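Local atomic coordinates of N-(5'-phosphoribosyl)anthranilate isomerase (Thermococcus kodakarensis, PDB entry 5LHF), a protein that catalyses the isomerisation of N-(5-phosphoribosyl)anthranilate to 1-(2-carboxyphenylamino)-1-deoxy-D-ribulose 5-phosphate, the third step from chorismate to L-tryptophan. Residues A[17-20]-A[21-25]; A[37-40]-A[41-45]; A[44-47]-A[48-52]; A[91-94]-A[95-99]; A[143-146]-A[147-151]. All blocks are in the same frame, centred on the assembly; numbering follows the deposited sequence. Where two conformers were deposited one is given.

In the fold
All five contacts are local, each at or near one end of an outer helix of the TIM barrel. Contacts 2 and 3 share Ala-44 and Ala-45 on helix 41-50, and their centres lie 10 Å apart. Contact 1 touches contact 3, where Arg-18 NH1 is 2.8 Å from Met-50 O. Contact 4 lies about 20 Å from contact 3, centre to centre. Contact 5 is on the opposite side of the chain's centre from contacts 2, 3 and 4, with centres 32 to 34 Å away. Contacts 2 and 5 follow C-terminal ends of strands, the side where TIM barrels carry their active sites. The bound sodium ion belongs to contact 2, about 3 Å from the Thr-43 side chain.

Contact 1 (A[17-20]-A[21-25]); sequences LRLV and ERYAD
The Arg-18 guanidinium receives Glu-21 at its edge, with OE2 close to the guanidinium plane. NH1 of Arg-18 gives OE2 of Glu-21 a salt-bridge hydrogen bond of 2.9 Å, arriving on the syn side of the carboxylate. The two flat groups are turned 36° against each other. The edge of the Tyr-23 ring meets the backbone of Leu-19, with CD1 3.4 Å from Leu-19 O. A third flat group, the Arg-22 guanidinium, is approached obliquely by Leu-19 CD1, 3.4 Å from NH2.

All this happens at the end of helix 14-20, which lies between strands 5-9 and 26-30 of the TIM barrel. The Arg-18 chain bends at chi2 (-56°), which brings NH1 alongside the extended Glu-21 chain. Neither charge relies on the other alone. Arg-18 NH1 also bonds to Met-50 O, and Glu-21 OE1 to Glu-52 N, so the pair ties this helix end to the end of helix 41-50 and the loop after it. On its other branch, OE1 of Glu-21 rests near Leu-17 CD1, at 3.6 Å.

Leu-19 CD1 packs on Tyr-23 CE1 at 3.9 Å. Both side chains also lie against helix 196-207, where Tyr-23 OH bonds to Glu-200. The backbone turn is held by Val-20 O, which accepts from two amides. Tyr-23 N comes from above the carbonyl plane. Ala-24 N comes almost straight on, 2.9 Å from Val-20 O. The CB of Ala-24 touches Val-20 CG1 at 3.8 Å.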
loop_
_atom_site.group_PDB
_atom_site.type_symbol
_atom_site.label_atom_id
_atom_site.label_comp_id
_atom_site.label_asym_id
_atom_site.label_seq_id
_atom_site.Cartn_x
_atom_site.Cartn_y
_atom_site.Cartn_z
ATOM N N LEU A 17 2.308 11.413 11.460
ATOM C CA LEU A 17 2.805 10.117 11.913
ATOM C C LEU A 17 2.229 9.741 13.274
ATOM O O LEU A 17 1.658 8.663 13.436
ATOM C CB LEU A 17 4.329 10.124 11.976
ATOM C CG LEU A 17 4.968 8.854 12.541
ATOM C CD1 LEU A 17 4.704 7.643 11.650
ATOM C CD2 LEU A 17 6.439 9.068 12.682
ATOM N N ARG A 18 2.393 10.613 14.277
ATOM C CA ARG A 18 1.913 10.287 15.618
ATOM C C ARG A 18 0.403 10.027 15.642
ATOM O O ARG A 18 -0.077 9.203 16.435
ATOM C CB ARG A 18 2.271 11.415 16.584
ATOM C CG ARG A 18 3.768 11.588 16.785
ATOM C CD ARG A 18 4.412 10.289 17.243
ATOM N NE ARG A 18 5.798 10.486 17.673
ATOM C CZ ARG A 18 6.754 9.564 17.557
ATOM N NH1 ARG A 18 6.481 8.393 16.996
ATOM N NH2 ARG A 18 7.990 9.822 17.978
ATOM N N LEU A 19 -0.363 10.740 14.811
ATOM C CA LEU A 19 -1.799 10.499 14.735
ATOM C C LEU A 19 -2.089 9.109 14.193
ATOM O O LEU A 19 -2.813 8.325 14.815
ATOM C CB LEU A 19 -2.468 11.561 13.859
ATOM C CG LEU A 19 -3.938 11.302 13.534
ATOM C CD1 LEU A 19 -4.700 11.185 14.872
ATOM C CD2 LEU A 19 -4.514 12.411 12.628
ATOM N N VAL A 20 -1.505 8.779 13.040
ATOM C CA VAL A 20 -1.713 7.475 12.414
ATOM C C VAL A 20 -1.299 6.338 13.342
ATOM O O VAL A 20 -1.899 5.257 13.318
ATOM C CB VAL A 20 -0.949 7.443 11.075
ATOM C CG1 VAL A 20 -0.760 6.027 10.570
ATOM C CG2 VAL A 20 -1.681 8.297 10.059
ATOM N N GLU A 21 -0.270 6.553 14.168
ATOM C CA GLU A 21 0.246 5.487 15.020
ATOM C C GLU A 21 -0.747 5.055 16.089
ATOM O O GLU A 21 -0.599 3.965 16.649
ATOM C CB GLU A 21 1.548 5.936 15.682
ATOM C CG GLU A 21 2.693 6.044 14.680
ATOM C CD GLU A 21 4.009 6.355 15.335
ATOM O OE1 GLU A 21 5.047 5.928 14.790
ATOM O OE2 GLU A 21 4.007 7.038 16.376
ATOM N N ARG A 22 -1.753 5.876 16.378
ATOM C CA ARG A 22 -2.751 5.497 17.367
ATOM C C ARG A 22 -3.780 4.530 16.807
ATOM O O ARG A 22 -4.566 3.961 17.581
ATOM C CB ARG A 22 -3.431 6.750 17.909
ATOM C CG ARG A 22 -2.470 7.663 18.647
ATOM C CD ARG A 22 -3.154 8.436 19.764
ATOM N NE ARG A 22 -4.203 9.326 19.271
ATOM C CZ ARG A 22 -3.976 10.507 18.708
ATOM N NH1 ARG A 22 -2.730 10.947 18.557
ATOM N NH2 ARG A 22 -4.998 11.243 18.299
ATOM N N TYR A 23 -3.774 4.305 15.488
ATOM C CA TYR A 23 -4.810 3.516 14.842
ATOM C C TYR A 23 -4.289 2.422 13.923
ATOM O O TYR A 23 -4.869 1.333 13.911
ATOM C CB TYR A 23 -5.744 4.439 14.044
ATOM C CG TYR A 23 -6.390 5.511 14.892
ATOM C CD1 TYR A 23 -5.787 6.764 15.047
ATOM C CD2 TYR A 23 -7.587 5.271 15.553
ATOM C CE1 TYR A 23 -6.378 7.745 15.819
ATOM C CE2 TYR A 23 -8.182 6.250 16.330
ATOM C CZ TYR A 23 -7.578 7.477 16.460
ATOM O OH TYR A 23 -8.178 8.446 17.232
ATOM N N ALA A 24 -3.237 2.683 13.136
ATOM C CA ALA A 24 -2.893 1.794 12.033
ATOM C C ALA A 24 -1.873 0.745 12.458
ATOM O O ALA A 24 -1.072 0.959 13.367
ATOM C CB ALA A 24 -2.335 2.585 10.833
ATOM N N ASP A 25 -1.901 -0.400 11.775
ATOM C CA ASP A 25 -0.835 -1.379 11.957
ATOM C C ASP A 25 0.458 -0.985 11.257
ATOM O O ASP A 25 1.524 -1.478 11.642
ATOM C CB ASP A 25 -1.306 -2.729 11.450
ATOM C CG ASP A 25 -2.544 -3.198 12.172
ATOM O OD1 ASP A 25 -2.423 -3.446 13.380
ATOM O OD2 ASP A 25 -3.619 -3.310 11.538
#

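Contact 2 (A[37-40]-A[41-45]); sequences RKVP and LKTAA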
loop_
_atom_site.group_PDB
_atom_site.type_symbol
_atom_site.label_atom_id
_atom_site.label_comp_id
_atom_site.label_asym_id
_atom_site.label_seq_id
_atom_site.Cartn_x
_atom_site.Cartn_y
_atom_site.Cartn_z
ATOM N N ARG A 37 2.165 13.457 -1.744
ATOM C CA ARG A 37 2.695 13.112 -0.434
ATOM C C ARG A 37 4.203 12.955 -0.445
ATOM O O ARG A 37 4.771 12.536 0.570
ATOM C CB ARG A 37 2.066 11.802 0.085
ATOM C CG ARG A 37 0.538 11.701 -0.099
ATOM C CD ARG A 37 -0.160 12.907 0.494
ATOM N NE ARG A 37 -0.033 12.921 1.949
ATOM C CZ ARG A 37 -0.636 13.802 2.736
ATOM N NH1 ARG A 37 -1.409 14.739 2.205
ATOM N NH2 ARG A 37 -0.458 13.742 4.054
ATOM N N LYS A 38 4.849 13.224 -1.579
ATOM C CA LYS A 38 6.295 13.085 -1.675
ATOM C C LYS A 38 6.980 14.030 -0.685
ATOM O O LYS A 38 6.545 15.174 -0.501
ATOM C CB LYS A 38 6.745 13.376 -3.108
ATOM C CG LYS A 38 8.235 13.225 -3.359
ATOM C CD LYS A 38 8.568 13.629 -4.796
ATOM C CE LYS A 38 9.438 14.869 -4.824
ATOM N NZ LYS A 38 10.880 14.551 -4.970
ATOM N N VAL A 39 8.000 13.525 -0.010
ATOM C CA VAL A 39 8.879 14.312 0.851
ATOM C C VAL A 39 10.317 14.024 0.447
ATOM O O VAL A 39 10.607 12.949 -0.134
ATOM C CB VAL A 39 8.649 14.010 2.354
ATOM C CG1 VAL A 39 7.212 14.316 2.790
ATOM C CG2 VAL A 39 9.072 12.565 2.709
ATOM N N PRO A 40 11.245 14.943 0.729
ATOM C CA PRO A 40 12.667 14.630 0.513
ATOM C C PRO A 40 13.157 13.463 1.378
ATOM O O PRO A 40 12.609 13.193 2.449
ATOM C CB PRO A 40 13.383 15.937 0.876
ATOM C CG PRO A 40 12.300 16.975 0.969
ATOM C CD PRO A 40 11.034 16.280 1.285
ATOM N N LEU A 41 14.210 12.798 0.893
ATOM C CA LEU A 41 14.776 11.643 1.617
ATOM C C LEU A 41 15.125 11.986 3.057
ATOM O O LEU A 41 14.912 11.170 3.952
ATOM C CB LEU A 41 16.015 11.108 0.892
ATOM C CG LEU A 41 15.829 10.289 -0.382
ATOM C CD1 LEU A 41 17.165 9.714 -0.853
ATOM C CD2 LEU A 41 14.823 9.182 -0.195
ATOM N N LYS A 42 15.713 13.170 3.304
ATOM C CA LYS A 42 16.051 13.491 4.688
ATOM C C LYS A 42 14.798 13.570 5.555
ATOM O O LYS A 42 14.809 13.155 6.725
ATOM C CB LYS A 42 16.824 14.810 4.757
ATOM C CG LYS A 42 17.276 15.134 6.150
ATOM C CD LYS A 42 17.605 16.597 6.303
ATOM C CE LYS A 42 18.824 16.766 7.156
ATOM N NZ LYS A 42 18.505 16.779 8.572
ATOM N N THR A 43 13.719 14.131 5.012
ATOM C CA THR A 43 12.483 14.214 5.781
ATOM C C THR A 43 11.930 12.823 6.054
ATOM O O THR A 43 11.488 12.531 7.172
ATOM C CB THR A 43 11.452 15.073 5.039
ATOM O OG1 THR A 43 11.990 16.383 4.817
ATOM C CG2 THR A 43 10.174 15.191 5.847
ATOM N N ALA A 44 11.966 11.946 5.044
ATOM C CA ALA A 44 11.538 10.563 5.248
ATOM C C ALA A 44 12.423 9.859 6.270
ATOM O O ALA A 44 11.938 9.068 7.088
ATOM C CB ALA A 44 11.561 9.803 3.921
ATOM N N ALA A 45 13.732 10.120 6.230
ATOM C CA ALA A 45 14.629 9.499 7.198
ATOM C C ALA A 45 14.246 9.870 8.629
ATOM O O ALA A 45 14.350 9.047 9.548
ATOM C CB ALA A 45 16.072 9.902 6.889
#
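With CG1 anti to the carbonyl carbon (chi1 -60°), the CG2 of Val-39 falls in the crowded position between its own backbone N and carbonyl carbon, and this puts the methyl against Ala-44. CG2 of Val-39 is 3.9 Å from Ala-44 CB. Thr-43 has a chi1 of -58°, which sets OG1 beside its backbone N and sends CG2 the other way. The two branches then do different work. CG2 of Thr-43 comes to 4.0 Å from Val-39 CB, an apolar touch. OG1 lies 3.7 Å from Pro-40 CD, at the rim of the proline ring, and binds the sodium ion.

Pro-40 is the N-cap residue of helix 41-50. Its carbonyl starts the helix: Ala-44 N donates to Pro-40 O at 2.9 Å, with an N-H...O angle of 165°. CB of Thr-43 comes to 3.4 Å from Pro-40 O. Val-39 and Ala-44 face inward and pack on Val-29 of strand 26-30. Leu-41 leads the other way, onto helix 64-74. These residues are the last part of the connection from strand 26-30 to helix 41-50 in the TIM barrel. At its start, Arg-37 is tied by salt bridges to Glu-16 and Glu-189.

A proline at the N-cap offers no side-chain acceptor to the first-turn amides, so the helix start lacks the classic side-chain cap. The inward side is held by methyl contacts. The outward side carries a hydroxyl whose oxygen is a ligand of the sodium ion, beside a ring that can offer it neither donor nor charge.

Contact 3 (A[44-47]-A[48-52]); sequences AAEL and IEMAE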
loop_
_atom_site.group_PDB
_atom_site.type_symbol
_atom_site.label_atom_id
_atom_site.label_comp_id
_atom_site.label_asym_id
_atom_site.label_seq_id
_atom_site.Cartn_x
_atom_site.Cartn_y
_atom_site.Cartn_z
ATOM N N ALA A 44 11.966 11.946 5.044
ATOM C CA ALA A 44 11.538 10.563 5.248
ATOM C C ALA A 44 12.423 9.859 6.270
ATOM O O ALA A 44 11.938 9.068 7.088
ATOM C CB ALA A 44 11.561 9.803 3.921
ATOM N N ALA A 45 13.732 10.120 6.230
ATOM C CA ALA A 45 14.629 9.499 7.198
ATOM C C ALA A 45 14.246 9.870 8.629
ATOM O O ALA A 45 14.350 9.047 9.548
ATOM C CB ALA A 45 16.072 9.902 6.889
ATOM N N GLU A 46 13.804 11.107 8.842
ATOM C CA GLU A 46 13.415 11.509 10.192
ATOM C C GLU A 46 12.148 10.802 10.640
ATOM O O GLU A 46 12.069 10.318 11.779
ATOM C CB GLU A 46 13.238 13.019 10.278
ATOM C CG GLU A 46 12.681 13.446 11.633
ATOM C CD GLU A 46 13.641 13.176 12.780
ATOM O OE1 GLU A 46 13.741 12.018 13.247
ATOM O OE2 GLU A 46 14.301 14.132 13.237
ATOM N N LEU A 47 11.140 10.722 9.767
ATOM C CA LEU A 47 9.919 10.025 10.147
ATOM C C LEU A 47 10.206 8.557 10.406
ATOM O O LEU A 47 9.690 7.978 11.366
ATOM C CB LEU A 47 8.853 10.195 9.062
ATOM C CG LEU A 47 8.593 11.665 8.694
ATOM C CD1 LEU A 47 7.705 11.785 7.464
ATOM C CD2 LEU A 47 7.968 12.417 9.879
ATOM N N ILE A 48 11.061 7.948 9.579
ATOM C CA ILE A 48 11.368 6.530 9.730
ATOM C C ILE A 48 12.046 6.269 11.073
ATOM O O ILE A 48 11.826 5.226 11.708
ATOM C CB ILE A 48 12.214 6.057 8.529
ATOM C CG1 ILE A 48 11.312 5.904 7.285
ATOM C CG2 ILE A 48 12.939 4.742 8.814
ATOM C CD1 ILE A 48 12.103 5.857 5.966
ATOM N N GLU A 49 12.870 7.215 11.529
ATOM C CA GLU A 49 13.582 7.028 12.790
ATOM C C GLU A 49 12.640 7.152 13.982
ATOM O O GLU A 49 12.783 6.416 14.964
ATOM C CB GLU A 49 14.720 8.038 12.909
ATOM C CG GLU A 49 15.451 8.016 14.247
ATOM C CD GLU A 49 16.449 9.153 14.380
ATOM O OE1 GLU A 49 16.284 10.181 13.684
ATOM O OE2 GLU A 49 17.395 9.026 15.186
ATOM N N MET A 50 11.662 8.054 13.908
ATOM C CA MET A 50 10.767 8.255 15.039
ATOM C C MET A 50 9.544 7.344 15.031
ATOM O O MET A 50 8.869 7.240 16.065
ATOM C CB MET A 50 10.332 9.719 15.092
ATOM C CG MET A 50 11.504 10.664 15.294
ATOM S SD MET A 50 12.446 10.310 16.799
ATOM C CE MET A 50 11.730 11.503 17.927
ATOM N N ALA A 51 9.270 6.632 13.931
ATOM C CA ALA A 51 8.070 5.803 13.866
ATOM C C ALA A 51 8.079 4.682 14.905
ATOM O O ALA A 51 9.113 4.058 15.175
ATOM C CB ALA A 51 7.902 5.213 12.462
ATOM N N GLU A 52 6.913 4.423 15.494
ATOM C CA GLU A 52 6.767 3.341 16.456
ATOM C C GLU A 52 5.947 2.167 15.920
ATOM O O GLU A 52 5.742 1.195 16.651
ATOM C CB GLU A 52 6.167 3.892 17.765
ATOM C CG GLU A 52 7.138 4.845 18.461
ATOM C CD GLU A 52 6.556 5.532 19.686
ATOM O OE1 GLU A 52 7.291 6.338 20.312
ATOM O OE2 GLU A 52 5.373 5.281 20.011
#
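Ile-48 N donates to Ala-44 O at 2.9 Å, a regular helical bond. Met-50 N to Glu-46 O follows at 3.1 Å. Glu-49 N reaches Ala-45 O from a direction tilted out of the carbonyl plane. Toward the end the pattern weakens. Ala-51 N still lies 2.9 Å from Leu-47 O, but the angle falls to 126° and the bond is weak. Ala-51 is the first residue to leave helical angles.

The side chains on the solvent side bring like charges together. OE1 of Glu-46 is 3.2 Å from OE1 of Glu-49, two acceptors without a bond between them, and the two carboxylate planes are nearly parallel, 16° apart. The Glu-46 chain bends at chi2 (66°), which folds its carboxylate toward the next turn. Such closeness would probably raise the proton affinity of one of the two acids.

The opposite side is apolar. Ile-48 lays its CG1 branch over the backbone of the preceding turn, with CD1 3.4 Å from Ala-44 O. The same CD1 only grazes Ala-44 CB, at 4.5 Å. Leu-47 and Ile-48 rest on Val-29 of strand 26-30, and Ile-48 also reaches Ile-55 and Leu-57 of strand 55-59. Charged residues outside and small or branched apolar ones inside make an amphipathic helix, here the helix of a beta-alpha-beta crossover between neighbouring parallel strands of the TIM barrel.

Contact 4 (A[91-94]-A[95-99]); sequences NRLK and DEYGV
Leu-93 packs tightly against Tyr-97 and, just beyond the helix, Val-99. Its CD2 meets Tyr-97 CD1 at 4.0 Å, neither over the ring face nor at its edge, and its CB lies 4.1 Å from Val-99 CG2. Leu-93 and Val-99 both press on Ile-79 of strand 78-81. Helix 87-97 belongs to the beta-alpha-beta unit joining strands 78-81 and 100-106 of the TIM barrel. Tyr-97 OH bonds to Glu-72 on helix 64-74.

The looser side carries the charges. Arg-92 grips the exposed Glu-96 side-on with two nitrogens. NE reaches OE1 of Glu-96 at 3.0 Å, in the guanidinium plane and with an N-H...O angle of 169°. NH2 of Arg-92 takes OE2 of Glu-96 on its syn lone pair at 3.1 Å. A bend at chi3 (55°) turns the Arg-92 group back over the next turn to do this. The guanidinium also makes a cation-pi contact with Phe-64. A leucine at Arg-92 would probably leave the Glu-96 carboxylate without its mate and free to turn, and Phe-64 without its cation.

Gly-98, the first residue to leave helical angles, has a positive phi (69°). Its N makes a weak bond of 2.9 Å to Lys-94 O. Lys-94 NZ bonds to Asn-91 OD1 and to the Glu-129 backbone. The chemistry implies an end fixed inside by apolar contact, while outside a paired charge four residues apart ties one turn to the next.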
loop_
_atom_site.group_PDB
_atom_site.type_symbol
_atom_site.label_atom_id
_atom_site.label_comp_id
_atom_site.label_asym_id
_atom_site.label_seq_id
_atom_site.Cartn_x
_atom_site.Cartn_y
_atom_site.Cartn_z
ATOM N N ASN A 91 14.749 -9.059 -4.902
ATOM C CA ASN A 91 15.472 -9.961 -4.009
ATOM C C ASN A 91 16.825 -9.397 -3.604
ATOM O O ASN A 91 17.267 -9.601 -2.467
ATOM C CB ASN A 91 15.645 -11.325 -4.670
ATOM C CG ASN A 91 14.419 -12.202 -4.526
ATOM O OD1 ASN A 91 13.398 -11.791 -3.962
ATOM N ND2 ASN A 91 14.509 -13.419 -5.040
ATOM N N ARG A 92 17.507 -8.696 -4.518
ATOM C CA ARG A 92 18.785 -8.094 -4.162
ATOM C C ARG A 92 18.630 -7.130 -2.996
ATOM O O ARG A 92 19.498 -7.060 -2.120
ATOM C CB ARG A 92 19.413 -7.384 -5.375
ATOM C CG ARG A 92 19.993 -8.315 -6.457
ATOM C CD ARG A 92 20.942 -7.562 -7.414
ATOM N NE ARG A 92 22.001 -6.880 -6.677
ATOM C CZ ARG A 92 22.702 -5.842 -7.134
ATOM N NH1 ARG A 92 22.473 -5.334 -8.341
ATOM N NH2 ARG A 92 23.627 -5.298 -6.359
ATOM N N LEU A 93 17.526 -6.374 -2.964
ATOM C CA LEU A 93 17.312 -5.437 -1.871
ATOM C C LEU A 93 17.129 -6.155 -0.539
ATOM O O LEU A 93 17.665 -5.713 0.481
ATOM C CB LEU A 93 16.106 -4.553 -2.173
ATOM C CG LEU A 93 16.332 -3.551 -3.303
ATOM C CD1 LEU A 93 15.002 -2.955 -3.728
ATOM C CD2 LEU A 93 17.274 -2.438 -2.806
ATOM N N LYS A 94 16.357 -7.243 -0.523
ATOM C CA LYS A 94 16.133 -7.969 0.726
ATOM C C LYS A 94 17.426 -8.564 1.269
ATOM O O LYS A 94 17.661 -8.544 2.481
ATOM C CB LYS A 94 15.089 -9.068 0.519
ATOM C CG LYS A 94 13.713 -8.555 0.119
ATOM C CD LYS A 94 13.027 -9.539 -0.824
ATOM C CE LYS A 94 12.951 -10.926 -0.214
ATOM N NZ LYS A 94 12.477 -11.906 -1.230
ATOM N N ASP A 95 18.280 -9.100 0.394
ATOM C CA ASP A 95 19.505 -9.735 0.875
ATOM C C ASP A 95 20.577 -8.720 1.241
ATOM O O ASP A 95 21.255 -8.876 2.263
ATOM C CB ASP A 95 20.033 -10.712 -0.171
ATOM C CG ASP A 95 19.078 -11.858 -0.412
ATOM O OD1 ASP A 95 18.518 -12.378 0.579
ATOM O OD2 ASP A 95 18.880 -12.234 -1.585
ATOM N N GLU A 96 20.742 -7.675 0.430
ATOM C CA GLU A 96 21.831 -6.735 0.629
ATOM C C GLU A 96 21.494 -5.617 1.599
ATOM O O GLU A 96 22.412 -5.009 2.168
ATOM C CB GLU A 96 22.266 -6.168 -0.724
ATOM C CG GLU A 96 22.876 -7.249 -1.620
ATOM C CD GLU A 96 23.095 -6.790 -3.037
ATOM O OE1 GLU A 96 22.930 -7.623 -3.953
ATOM O OE2 GLU A 96 23.426 -5.600 -3.231
ATOM N N TYR A 97 20.207 -5.352 1.833
ATOM C CA TYR A 97 19.818 -4.332 2.786
ATOM C C TYR A 97 18.867 -4.834 3.862
ATOM O O TYR A 97 18.644 -4.115 4.836
ATOM C CB TYR A 97 19.204 -3.126 2.054
ATOM C CG TYR A 97 20.224 -2.430 1.179
ATOM C CD1 TYR A 97 20.310 -2.708 -0.178
ATOM C CD2 TYR A 97 21.137 -1.537 1.725
ATOM C CE1 TYR A 97 21.259 -2.088 -0.975
ATOM C CE2 TYR A 97 22.089 -0.909 0.937
ATOM C CZ TYR A 97 22.149 -1.192 -0.413
ATOM O OH TYR A 97 23.100 -0.570 -1.201
ATOM N N GLY A 98 18.353 -6.053 3.751
ATOM C CA GLY A 98 17.550 -6.615 4.819
ATOM C C GLY A 98 16.216 -5.923 4.979
ATOM O O GLY A 98 15.775 -5.702 6.109
ATOM N N VAL A 99 15.561 -5.591 3.886
ATOM C CA VAL A 99 14.261 -4.929 3.939
ATOM C C VAL A 99 13.148 -5.945 3.713
ATOM O O VAL A 99 13.330 -6.971 3.046
ATOM C CB VAL A 99 14.189 -3.764 2.923
ATOM C CG1 VAL A 99 15.213 -2.681 3.267
ATOM C CG2 VAL A 99 14.365 -4.253 1.489
#

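Contact 5 (A[143-146]-A[147-151]); sequences RRHD and YRVSA
Arg-143 and Tyr-147 cross with guanidinium and ring planes 70° apart. The extended Arg-143 chain, with CG anti to the backbone N (chi1 -174°), carries the group out to the phenol. There NH2 gives Tyr-147 OH a weak bond of 2.9 Å. CE1 of the ring lies over one face of the guanidinium. Arg-143 also bonds to the backbone oxygens of Gly-163 and Gly-138. A valine in place of Tyr-147 would probably leave the Arg-143 group without its phenol neighbour and open a gap beside Trp-176, which meets the ring edge-to-face.

The pair sits at the start of helix 143-156, which follows strand 132-136 in a beta-alpha-beta unit of the TIM barrel. One turn on, Val-149 CG2 lies over the face of the His-145 ring, 4.0 Å from its centroid, a CH-pi contact. The edge of that ring is used too: ND1 of His-145 donates in plane to Asp-146 OD1 at 3.1 Å. OD2 of Asp-146 goes to Arg-109 and Gly-138 N.

Arg-144 and Arg-148 bring NH2 to NH2 at 3.6 Å, with planes 55° apart. Asp-146 O is gripped from opposite faces of its plane, by Ser-150 N and by Ser-150 OG, each at 2.9 Å.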
loop_
_atom_site.group_PDB
_atom_site.type_symbol
_atom_site.label_atom_id
_atom_site.label_comp_id
_atom_site.label_asym_id
_atom_site.label_seq_id
_atom_site.Cartn_x
_atom_site.Cartn_y
_atom_site.Cartn_z
ATOM N N ARG A 143 -14.276 0.103 -11.605
ATOM C CA ARG A 143 -13.898 -0.217 -10.235
ATOM C C ARG A 143 -14.595 -1.484 -9.747
ATOM O O ARG A 143 -13.988 -2.302 -9.046
ATOM C CB ARG A 143 -14.214 0.972 -9.333
ATOM C CG ARG A 143 -13.740 0.817 -7.924
ATOM C CD ARG A 143 -13.776 2.155 -7.206
ATOM N NE ARG A 143 -13.415 1.968 -5.811
ATOM C CZ ARG A 143 -12.168 1.959 -5.362
ATOM N NH1 ARG A 143 -11.146 2.158 -6.200
ATOM N NH2 ARG A 143 -11.953 1.760 -4.071
ATOM N N ARG A 144 -15.866 -1.671 -10.117
ATOM C CA ARG A 144 -16.563 -2.898 -9.745
ATOM C C ARG A 144 -15.874 -4.119 -10.345
ATOM O O ARG A 144 -15.745 -5.159 -9.688
ATOM C CB ARG A 144 -18.028 -2.825 -10.182
ATOM C CG ARG A 144 -18.916 -2.029 -9.228
ATOM C CD ARG A 144 -20.349 -1.898 -9.738
ATOM N NE ARG A 144 -21.129 -3.126 -9.578
ATOM C CZ ARG A 144 -21.919 -3.381 -8.539
ATOM N NH1 ARG A 144 -22.038 -2.495 -7.559
ATOM N NH2 ARG A 144 -22.593 -4.524 -8.479
ATOM N N HIS A 145 -15.426 -4.004 -11.596
ATOM C CA HIS A 145 -14.635 -5.062 -12.214
ATOM C C HIS A 145 -13.355 -5.320 -11.431
ATOM O O HIS A 145 -12.925 -6.471 -11.284
ATOM C CB HIS A 145 -14.313 -4.672 -13.655
ATOM C CG HIS A 145 -13.170 -5.431 -14.257
ATOM N ND1 HIS A 145 -11.851 -5.099 -14.030
ATOM C CD2 HIS A 145 -13.151 -6.489 -15.101
ATOM C CE1 HIS A 145 -11.070 -5.932 -14.693
ATOM N NE2 HIS A 145 -11.834 -6.785 -15.352
ATOM N N ASP A 146 -12.716 -4.257 -10.942
ATOM C CA ASP A 146 -11.476 -4.424 -10.193
ATOM C C ASP A 146 -11.711 -5.186 -8.894
ATOM O O ASP A 146 -10.889 -6.021 -8.507
ATOM C CB ASP A 146 -10.835 -3.065 -9.921
ATOM C CG ASP A 146 -10.391 -2.358 -11.195
ATOM O OD1 ASP A 146 -10.526 -2.946 -12.287
ATOM O OD2 ASP A 146 -9.893 -1.216 -11.093
ATOM N N TYR A 147 -12.829 -4.916 -8.212
ATOM C CA TYR A 147 -13.161 -5.687 -7.013
ATOM C C TYR A 147 -13.366 -7.168 -7.336
ATOM O O TYR A 147 -12.959 -8.044 -6.563
ATOM C CB TYR A 147 -14.422 -5.131 -6.346
ATOM C CG TYR A 147 -14.285 -3.806 -5.616
ATOM C CD1 TYR A 147 -13.047 -3.223 -5.366
ATOM C CD2 TYR A 147 -15.421 -3.133 -5.178
ATOM C CE1 TYR A 147 -12.955 -1.999 -4.691
ATOM C CE2 TYR A 147 -15.335 -1.920 -4.507
ATOM C CZ TYR A 147 -14.115 -1.359 -4.269
ATOM O OH TYR A 147 -14.070 -0.156 -3.599
ATOM N N ARG A 148 -14.018 -7.471 -8.461
ATOM C CA ARG A 148 -14.243 -8.873 -8.810
ATOM C C ARG A 148 -12.932 -9.602 -9.060
ATOM O O ARG A 148 -12.778 -10.770 -8.678
ATOM C CB ARG A 148 -15.137 -8.978 -10.043
ATOM C CG ARG A 148 -16.541 -8.525 -9.813
ATOM C CD ARG A 148 -17.230 -8.285 -11.132
ATOM N NE ARG A 148 -18.322 -7.330 -11.017
ATOM C CZ ARG A 148 -19.519 -7.618 -10.525
ATOM N NH1 ARG A 148 -19.786 -8.836 -10.090
ATOM N NH2 ARG A 148 -20.446 -6.684 -10.467
ATOM N N VAL A 149 -11.982 -8.936 -9.721
ATOM C CA VAL A 149 -10.657 -9.519 -9.902
ATOM C C VAL A 149 -9.989 -9.727 -8.551
ATOM O O VAL A 149 -9.464 -10.809 -8.256
ATOM C CB VAL A 149 -9.800 -8.623 -10.815
ATOM C CG1 VAL A 149 -8.360 -9.141 -10.873
ATOM C CG2 VAL A 149 -10.413 -8.533 -12.211
ATOM N N SER A 150 -10.004 -8.688 -7.708
ATOM C CA SER A 150 -9.290 -8.748 -6.440
ATOM C C SER A 150 -9.858 -9.832 -5.542
ATOM O O SER A 150 -9.111 -10.496 -4.806
ATOM C CB SER A 150 -9.346 -7.384 -5.748
ATOM O OG SER A 150 -8.779 -6.384 -6.583
ATOM N N ALA A 151 -11.181 -10.030 -5.586
ATOM C CA ALA A 151 -11.791 -11.059 -4.755
ATOM C C ALA A 151 -11.253 -12.442 -5.102
ATOM O O ALA A 151 -11.068 -13.278 -4.209
ATOM C CB ALA A 151 -13.313 -11.018 -4.896
#